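Local coordinates for mitotic checkpoint control protein kinase BUB1 (Drosophila melanogaster, PDB 6JKK) that probably phosphorylates protein substrates with ATP through its kinase domain, the part described here, and belongs to the kinetochore machinery of the mitotic checkpoint, at residues A[106-118]-A[198-210]. Sequence-based numbering, arbitrary orientation.
Sequences TSEQMIPSYAHID and PNEVSLQLIDFGV
Tyr114 and Leu205 form a single beta bridge: Leu205 N donates to Ser113 O (2.8 Å) and Ala115 N to Leu205 O (2.9 Å). Two glutamine side chains extend the polar grip. Gln204, with CG anti to its own N (chi1 -177°) and an extended chain, sends NE2 to Pro112 O (2.9 Å), an almost straight bond that approaches from above the carbonyl plane. Water 1 links the same oxygen to Leu203 O. With Gln204 cut back to an alanine, Pro112 O would probably keep water 1 but lose its amide donor, and a gap would open beside Ala115 N, where CG packs. Farther along, Gln109 NE2 meets Asn199 O at 2.7 Å through a more bent bond. In van der Waals packing, Val201 sets CG2 against the Ser113 hydroxyl (OG 3.2 Å) and CG1 against Met110 CE (3.9 Å). Phe208 brings CZ to the edge of the Tyr114 ring (4.2 Å from CD1), while Ala115 CB rests on Ile206 CG2. The contact thus ties the loop between helix 92-104 and strand 119-122 to strand 203-205, which pairs with strand 188-190 and leads into the kinase DFG motif, 207-209. Helix 156-175 packs against Met110, Ser113 and Tyr114, whose OH bonds to Ile169 O; Phe208 packs on helix 92-104 and Asp207 forms a salt bridge with Lys85, the predicted ATP-binding lysine, consistent with a DFG-in kinase.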
ATOM      1  N   THR A 106      12.331  -4.893  11.902  1.00 41.18           N
ATOM      2  CA  THR A 106      13.728  -4.963  12.330  1.00 46.61           C
ATOM      3  C   THR A 106      14.677  -4.297  11.321  1.00 49.71           C
ATOM      4  O   THR A 106      15.667  -3.666  11.706  1.00 54.05           O
ATOM      5  CB  THR A 106      14.179  -6.410  12.638  1.00 45.69           C
ATOM      6  OG1 THR A 106      13.506  -7.326  11.769  1.00 43.85           O
ATOM      7  CG2 THR A 106      13.854  -6.774  14.081  1.00 52.86           C
ATOM      8  N   SER A 107      14.356  -4.416  10.038  1.00 38.39           N
ATOM      9  CA  SER A 107      15.216  -3.884   8.982  1.00 40.77           C
ATOM     10  C   SER A 107      15.265  -2.358   8.969  1.00 37.68           C
ATOM     11  O   SER A 107      14.227  -1.699   8.906  1.00 41.27           O
ATOM     12  CB  SER A 107      14.748  -4.397   7.617  1.00 47.42           C
ATOM     13  OG  SER A 107      15.569  -3.905   6.573  1.00 52.96           O
ATOM     14  N   GLU A 108      16.474  -1.805   9.040  1.00 31.92           N
ATOM     15  CA  GLU A 108      16.682  -0.374   8.823  1.00 30.68           C
ATOM     16  C   GLU A 108      16.194  -0.028   7.422  1.00 31.32           C
ATOM     17  O   GLU A 108      15.577   1.015   7.194  1.00 29.22           O
ATOM     18  CB  GLU A 108      18.169  -0.020   8.950  1.00 42.89           C
ATOM     19  CG  GLU A 108      18.676   0.146  10.381  1.00 55.75           C
ATOM     20  CD  GLU A 108      18.595  -1.137  11.192  1.00 62.17           C
ATOM     21  OE1 GLU A 108      18.861  -2.216  10.624  1.00 59.35           O
ATOM     22  OE2 GLU A 108      18.264  -1.066  12.396  1.00 67.18           O
ATOM     23  N   GLN A 109      16.464  -0.934   6.488  1.00 33.02           N
ATOM     24  CA  GLN A 109      16.079  -0.759   5.089  1.00 31.19           C
ATOM     25  C   GLN A 109      14.580  -0.525   4.880  1.00 29.26           C
ATOM     26  O   GLN A 109      14.188   0.235   3.988  1.00 34.63           O
ATOM     27  CB  GLN A 109      16.544  -1.972   4.274  1.00 33.15           C
ATOM     28  CG  GLN A 109      16.341  -1.839   2.770  1.00 36.09           C
ATOM     29  CD  GLN A 109      16.591  -3.139   2.033  1.00 40.86           C
ATOM     30  OE1 GLN A 109      16.618  -4.212   2.637  1.00 41.60           O
ATOM     31  NE2 GLN A 109      16.773  -3.052   0.722  1.00 38.18           N
ATOM     32  N   MET A 110      13.753  -1.165   5.706  1.00 33.50           N
ATOM     33  CA  MET A 110      12.306  -1.205   5.475  1.00 30.99           C
ATOM     34  C   MET A 110      11.494  -0.181   6.275  1.00 27.23           C
ATOM     35  O   MET A 110      10.312   0.014   6.013  1.00 24.84           O
ATOM     36  CB  MET A 110      11.764  -2.611   5.746  1.00 35.90           C
ATOM     37  CG  MET A 110      12.121  -3.635   4.689  1.00 38.99           C
ATOM     38  SD  MET A 110      11.542  -3.165   3.047  1.00 63.20           S
ATOM     39  CE  MET A 110      13.118  -3.080   2.222  1.00 22.85           C
ATOM     40  N   ILE A 111      12.118   0.470   7.246  1.00 17.76           N
ATOM     41  CA  ILE A 111      11.393   1.442   8.063  1.00 24.07           C
ATOM     42  C   ILE A 111      10.711   2.574   7.247  1.00 21.85           C
ATOM     43  O   ILE A 111       9.531   2.864   7.468  1.00 19.94           O
ATOM     44  CB  ILE A 111      12.252   1.964   9.233  1.00 27.18           C
ATOM     45  CG1 ILE A 111      12.514   0.828  10.235  1.00 32.20           C
ATOM     46  CG2 ILE A 111      11.573   3.137   9.929  1.00 20.96           C
ATOM     47  CD1 ILE A 111      13.747   1.021  11.092  1.00 39.68           C
ATOM     48  N   PRO A 112      11.432   3.191   6.284  1.00 18.82           N
ATOM     49  CA  PRO A 112      10.761   4.215   5.466  1.00 20.58           C
ATOM     50  C   PRO A 112       9.690   3.664   4.518  1.00 19.30           C
ATOM     51  O   PRO A 112       8.977   4.458   3.888  1.00 18.61           O
ATOM     52  CB  PRO A 112      11.910   4.802   4.633  1.00 22.16           C
ATOM     53  CG  PRO A 112      13.151   4.500   5.416  1.00 30.53           C
ATOM     54  CD  PRO A 112      12.883   3.152   6.018  1.00 20.98           C
ATOM     55  N   SER A 113       9.571   2.342   4.415  1.00 15.85           N
ATOM     56  CA  SER A 113       8.675   1.728   3.433  1.00 17.07           C
ATOM     57  C   SER A 113       7.230   1.624   3.899  1.00 15.00           C
ATOM     58  O   SER A 113       6.364   1.215   3.125  1.00 15.01           O
ATOM     59  CB  SER A 113       9.165   0.322   3.066  1.00 20.30           C
ATOM     60  OG  SER A 113      10.542   0.319   2.773  1.00 35.46           O
ATOM     61  N   TYR A 114       6.971   1.962   5.161  1.00 12.53           N
ATOM     62  CA  TYR A 114       5.618   1.868   5.701  1.00 10.46           C
ATOM     63  C   TYR A 114       5.244   3.190   6.344  1.00 18.27           C
ATOM     64  O   TYR A 114       6.048   3.769   7.076  1.00 15.39           O
ATOM     65  CB  TYR A 114       5.530   0.731   6.736  1.00 11.99           C
ATOM     66  CG  TYR A 114       6.046  -0.576   6.180  1.00 17.77           C
ATOM     67  CD1 TYR A 114       5.262  -1.348   5.326  1.00 15.33           C
ATOM     68  CD2 TYR A 114       7.326  -1.012   6.475  1.00 14.17           C
ATOM     69  CE1 TYR A 114       5.746  -2.530   4.792  1.00 12.70           C
ATOM     70  CE2 TYR A 114       7.821  -2.191   5.947  1.00 12.23           C
ATOM     71  CZ  TYR A 114       7.028  -2.943   5.109  1.00 15.88           C
ATOM     72  OH  TYR A 114       7.521  -4.119   4.590  1.00 15.36           O
ATOM     73  N   ALA A 115       4.031   3.663   6.066  1.00 15.28           N
ATOM     74  CA  ALA A 115       3.538   4.904   6.659  1.00 11.56           C
ATOM     75  C   ALA A 115       3.684   4.850   8.171  1.00 12.64           C
ATOM     76  O   ALA A 115       3.474   3.802   8.773  1.00 11.80           O
ATOM     77  CB  ALA A 115       2.084   5.131   6.283  1.00 11.58           C
ATOM     78  N   HIS A 116       4.058   5.979   8.769  1.00 13.10           N
ATOM     79  CA  HIS A 116       4.199   6.084  10.220  1.00 14.44           C
ATOM     80  C   HIS A 116       3.236   7.163  10.693  1.00 17.54           C
ATOM     81  O   HIS A 116       3.210   8.266  10.132  1.00 13.28           O
ATOM     82  CB  HIS A 116       5.649   6.439  10.583  1.00 15.94           C
ATOM     83  CG  HIS A 116       5.878   6.665  12.049  1.00 20.67           C
ATOM     84  ND1 HIS A 116       5.790   7.912  12.630  1.00 15.45           N
ATOM     85  CD2 HIS A 116       6.219   5.810  13.045  1.00 25.31           C
ATOM     86  CE1 HIS A 116       6.053   7.813  13.925  1.00 19.62           C
ATOM     87  NE2 HIS A 116       6.316   6.548  14.201  1.00 21.87           N
ATOM     88  N   ILE A 117       2.414   6.840  11.687  1.00 12.84           N
ATOM     89  CA  ILE A 117       1.524   7.848  12.264  1.00 12.87           C
ATOM     90  C   ILE A 117       2.332   8.646  13.280  1.00  9.25           C
ATOM     91  O   ILE A 117       2.672   8.147  14.366  1.00 14.72           O
ATOM     92  CB  ILE A 117       0.234   7.211  12.854  1.00 15.24           C
ATOM     93  CG1 ILE A 117      -0.580   6.580  11.728  1.00 12.98           C
ATOM     94  CG2 ILE A 117      -0.633   8.253  13.603  1.00 11.00           C
ATOM     95  CD1 ILE A 117      -1.866   5.895  12.165  1.00 13.96           C
ATOM     96  N   ASP A 118       2.693   9.871  12.895  1.00 12.33           N
ATOM     97  CA  ASP A 118       3.505  10.727  13.748  1.00 13.72           C
ATOM     98  C   ASP A 118       2.711  11.208  14.956  1.00 17.84           C
ATOM     99  O   ASP A 118       3.247  11.312  16.065  1.00 14.97           O
ATOM    100  CB  ASP A 118       4.015  11.942  12.971  1.00 16.02           C
ATOM    101  CG  ASP A 118       5.010  11.579  11.883  1.00 24.88           C
ATOM    102  OD1 ASP A 118       5.552  10.453  11.900  1.00 23.52           O
ATOM    103  OD2 ASP A 118       5.260  12.442  11.017  1.00 25.19           O
ATOM    104  N   PRO A 198      18.507  -1.466  -7.487  1.00 45.19           N
ATOM    105  CA  PRO A 198      17.124  -1.913  -7.259  1.00 52.99           C
ATOM    106  C   PRO A 198      16.718  -2.044  -5.780  1.00 52.68           C
ATOM    107  O   PRO A 198      15.525  -2.198  -5.512  1.00 55.36           O
ATOM    108  CB  PRO A 198      17.088  -3.288  -7.938  1.00 51.80           C
ATOM    109  CG  PRO A 198      18.148  -3.219  -8.992  1.00 57.65           C
ATOM    110  CD  PRO A 198      19.237  -2.356  -8.406  1.00 51.72           C
ATOM    111  N   ASN A 199      17.675  -1.956  -4.854  1.00 48.79           N
ATOM    112  CA  ASN A 199      17.433  -2.310  -3.448  1.00 35.27           C
ATOM    113  C   ASN A 199      17.084  -1.180  -2.475  1.00 32.28           C
ATOM    114  O   ASN A 199      16.426  -1.430  -1.462  1.00 33.00           O
ATOM    115  CB  ASN A 199      18.600  -3.137  -2.887  1.00 36.97           C
ATOM    116  CG  ASN A 199      18.785  -4.453  -3.612  1.00 37.50           C
ATOM    117  OD1 ASN A 199      17.838  -5.005  -4.165  1.00 41.05           O
ATOM    118  ND2 ASN A 199      20.011  -4.968  -3.608  1.00 37.47           N
ATOM    119  N   GLU A 200      17.534   0.043  -2.745  1.00 32.82           N
ATOM    120  CA  GLU A 200      17.112   1.161  -1.903  1.00 30.17           C
ATOM    121  C   GLU A 200      15.665   1.484  -2.232  1.00 32.55           C
ATOM    122  O   GLU A 200      15.278   1.569  -3.401  1.00 31.07           O
ATOM    123  CB  GLU A 200      18.014   2.395  -2.060  1.00 40.82           C
ATOM    124  CG  GLU A 200      17.454   3.701  -1.499  1.00 47.03           C
ATOM    125  CD  GLU A 200      17.378   3.720   0.016  1.00 59.67           C
ATOM    126  OE1 GLU A 200      18.413   3.986   0.667  1.00 62.08           O
ATOM    127  OE2 GLU A 200      16.279   3.473   0.558  1.00 67.07           O
ATOM    128  N   VAL A 201      14.857   1.632  -1.193  1.00 32.44           N
ATOM    129  CA  VAL A 201      13.432   1.833  -1.382  1.00 23.86           C
ATOM    130  C   VAL A 201      13.110   3.319  -1.534  1.00 28.24           C
ATOM    131  O   VAL A 201      13.591   4.157  -0.765  1.00 28.51           O
ATOM    132  CB  VAL A 201      12.622   1.158  -0.245  1.00 46.96           C
ATOM    133  CG1 VAL A 201      13.557   0.533   0.779  1.00 44.67           C
ATOM    134  CG2 VAL A 201      11.662   2.132   0.422  1.00 49.47           C
ATOM    135  N   SER A 202      12.327   3.639  -2.559  1.00 20.75           N
ATOM    136  CA  SER A 202      11.841   4.997  -2.751  1.00 18.31           C
ATOM    137  C   SER A 202      10.330   5.045  -2.590  1.00 17.24           C
ATOM    138  O   SER A 202       9.733   6.125  -2.609  1.00 15.27           O
ATOM    139  CB  SER A 202      12.241   5.526  -4.126  1.00 20.48           C
ATOM    140  OG  SER A 202      13.649   5.561  -4.266  1.00 25.85           O
ATOM    141  N   LEU A 203       9.725   3.869  -2.422  1.00 17.07           N
ATOM    142  CA  LEU A 203       8.280   3.746  -2.234  1.00 13.50           C
ATOM    143  C   LEU A 203       7.877   3.575  -0.770  1.00 17.72           C
ATOM    144  O   LEU A 203       8.659   3.094   0.050  1.00 17.99           O
ATOM    145  CB  LEU A 203       7.758   2.540  -3.014  1.00 19.17           C
ATOM    146  CG  LEU A 203       7.075   2.682  -4.371  1.00 24.33           C
ATOM    147  CD1 LEU A 203       7.401   3.987  -5.083  1.00 15.94           C
ATOM    148  CD2 LEU A 203       7.419   1.481  -5.236  1.00 14.82           C
ATOM    149  N   GLN A 204       6.640   3.947  -0.455  1.00 15.25           N
ATOM    150  CA  GLN A 204       6.090   3.737   0.887  1.00 12.48           C
ATOM    151  C   GLN A 204       4.649   3.258   0.780  1.00 14.77           C
ATOM    152  O   GLN A 204       3.838   3.855   0.066  1.00 17.67           O
ATOM    153  CB  GLN A 204       6.155   5.030   1.702  1.00 16.72           C
ATOM    154  CG  GLN A 204       5.660   4.899   3.146  1.00 15.70           C
ATOM    155  CD  GLN A 204       5.770   6.202   3.913  1.00 20.17           C
ATOM    156  OE1 GLN A 204       4.814   6.976   3.988  1.00 20.97           O
ATOM    157  NE2 GLN A 204       6.941   6.453   4.485  1.00 15.29           N
ATOM    158  N   LEU A 205       4.338   2.174   1.486  1.00 12.67           N
ATOM    159  CA  LEU A 205       2.977   1.641   1.540  1.00 11.96           C
ATOM    160  C   LEU A 205       2.192   2.380   2.622  1.00 11.16           C
ATOM    161  O   LEU A 205       2.679   2.537   3.747  1.00 12.35           O
ATOM    162  CB  LEU A 205       3.022   0.145   1.862  1.00 11.86           C
ATOM    163  CG  LEU A 205       1.693  -0.610   1.911  1.00 15.45           C
ATOM    164  CD1 LEU A 205       1.040  -0.605   0.545  1.00 12.61           C
ATOM    165  CD2 LEU A 205       1.909  -2.040   2.399  1.00 10.93           C
ATOM    166  N   ILE A 206       0.984   2.831   2.284  1.00 14.43           N
ATOM    167  CA  ILE A 206       0.168   3.633   3.199  1.00 13.13           C
ATOM    168  C   ILE A 206      -1.254   3.085   3.319  1.00 13.52           C
ATOM    169  O   ILE A 206      -1.655   2.194   2.557  1.00 15.51           O
ATOM    170  CB  ILE A 206       0.069   5.092   2.703  1.00 16.54           C
ATOM    171  CG1 ILE A 206      -0.746   5.153   1.404  1.00 12.52           C
ATOM    172  CG2 ILE A 206       1.462   5.692   2.483  1.00 14.43           C
ATOM    173  CD1 ILE A 206      -1.105   6.574   0.912  1.00 14.68           C
ATOM    174  N   ASP A 207      -2.011   3.641   4.267  1.00 12.65           N
ATOM    175  CA  ASP A 207      -3.443   3.379   4.404  1.00 15.74           C
ATOM    176  C   ASP A 207      -3.753   1.958   4.868  1.00 15.66           C
ATOM    177  O   ASP A 207      -4.269   1.139   4.108  1.00 18.34           O
ATOM    178  CB  ASP A 207      -4.199   3.718   3.108  1.00 18.62           C
ATOM    179  CG  ASP A 207      -4.573   5.191   3.015  1.00 34.60           C
ATOM    180  OD1 ASP A 207      -4.702   5.702   1.877  1.00 33.11           O
ATOM    181  OD2 ASP A 207      -4.751   5.837   4.071  1.00 31.55           O
ATOM    182  N   PHE A 208      -3.454   1.699   6.134  1.00 14.40           N
ATOM    183  CA  PHE A 208      -3.664   0.391   6.744  1.00 13.13           C
ATOM    184  C   PHE A 208      -5.021   0.297   7.430  1.00 18.28           C
ATOM    185  O   PHE A 208      -5.189  -0.453   8.394  1.00 17.90           O
ATOM    186  CB  PHE A 208      -2.536   0.105   7.733  1.00 14.48           C
ATOM    187  CG  PHE A 208      -1.180   0.083   7.090  1.00 18.08           C
ATOM    188  CD1 PHE A 208      -0.751  -1.041   6.392  1.00 14.69           C
ATOM    189  CD2 PHE A 208      -0.344   1.191   7.162  1.00 23.18           C
ATOM    190  CE1 PHE A 208       0.496  -1.063   5.780  1.00 15.95           C
ATOM    191  CE2 PHE A 208       0.907   1.178   6.557  1.00 25.16           C
ATOM    192  CZ  PHE A 208       1.326   0.051   5.865  1.00 19.03           C
ATOM    193  N   GLY A 209      -5.990   1.046   6.908  1.00 17.57           N
ATOM    194  CA  GLY A 209      -7.298   1.174   7.532  1.00 17.52           C
ATOM    195  C   GLY A 209      -8.125  -0.098   7.626  1.00 15.89           C
ATOM    196  O   GLY A 209      -8.982  -0.218   8.504  1.00 22.08           O
ATOM    197  N   VAL A 210      -7.887  -1.042   6.719  1.00 16.00           N
ATOM    198  CA  VAL A 210      -8.601  -2.317   6.756  1.00 21.00           C
ATOM    199  C   VAL A 210      -7.642  -3.507   6.765  1.00 23.85           C
ATOM    200  O   VAL A 210      -7.991  -4.600   6.318  1.00 25.32           O
ATOM    201  CB  VAL A 210      -9.604  -2.457   5.582  1.00 20.63           C
ATOM    202  CG1 VAL A 210     -10.694  -1.417   5.693  1.00 21.72           C
ATOM    203  CG2 VAL A 210      -8.900  -2.342   4.223  1.00 19.05           C
TER
HETATM  204  O   HOH W   1      10.107   5.196   1.369  1.00 37.94           O
HETATM  205  O   HOH W   2       4.512   8.217   7.007  1.00 21.60           O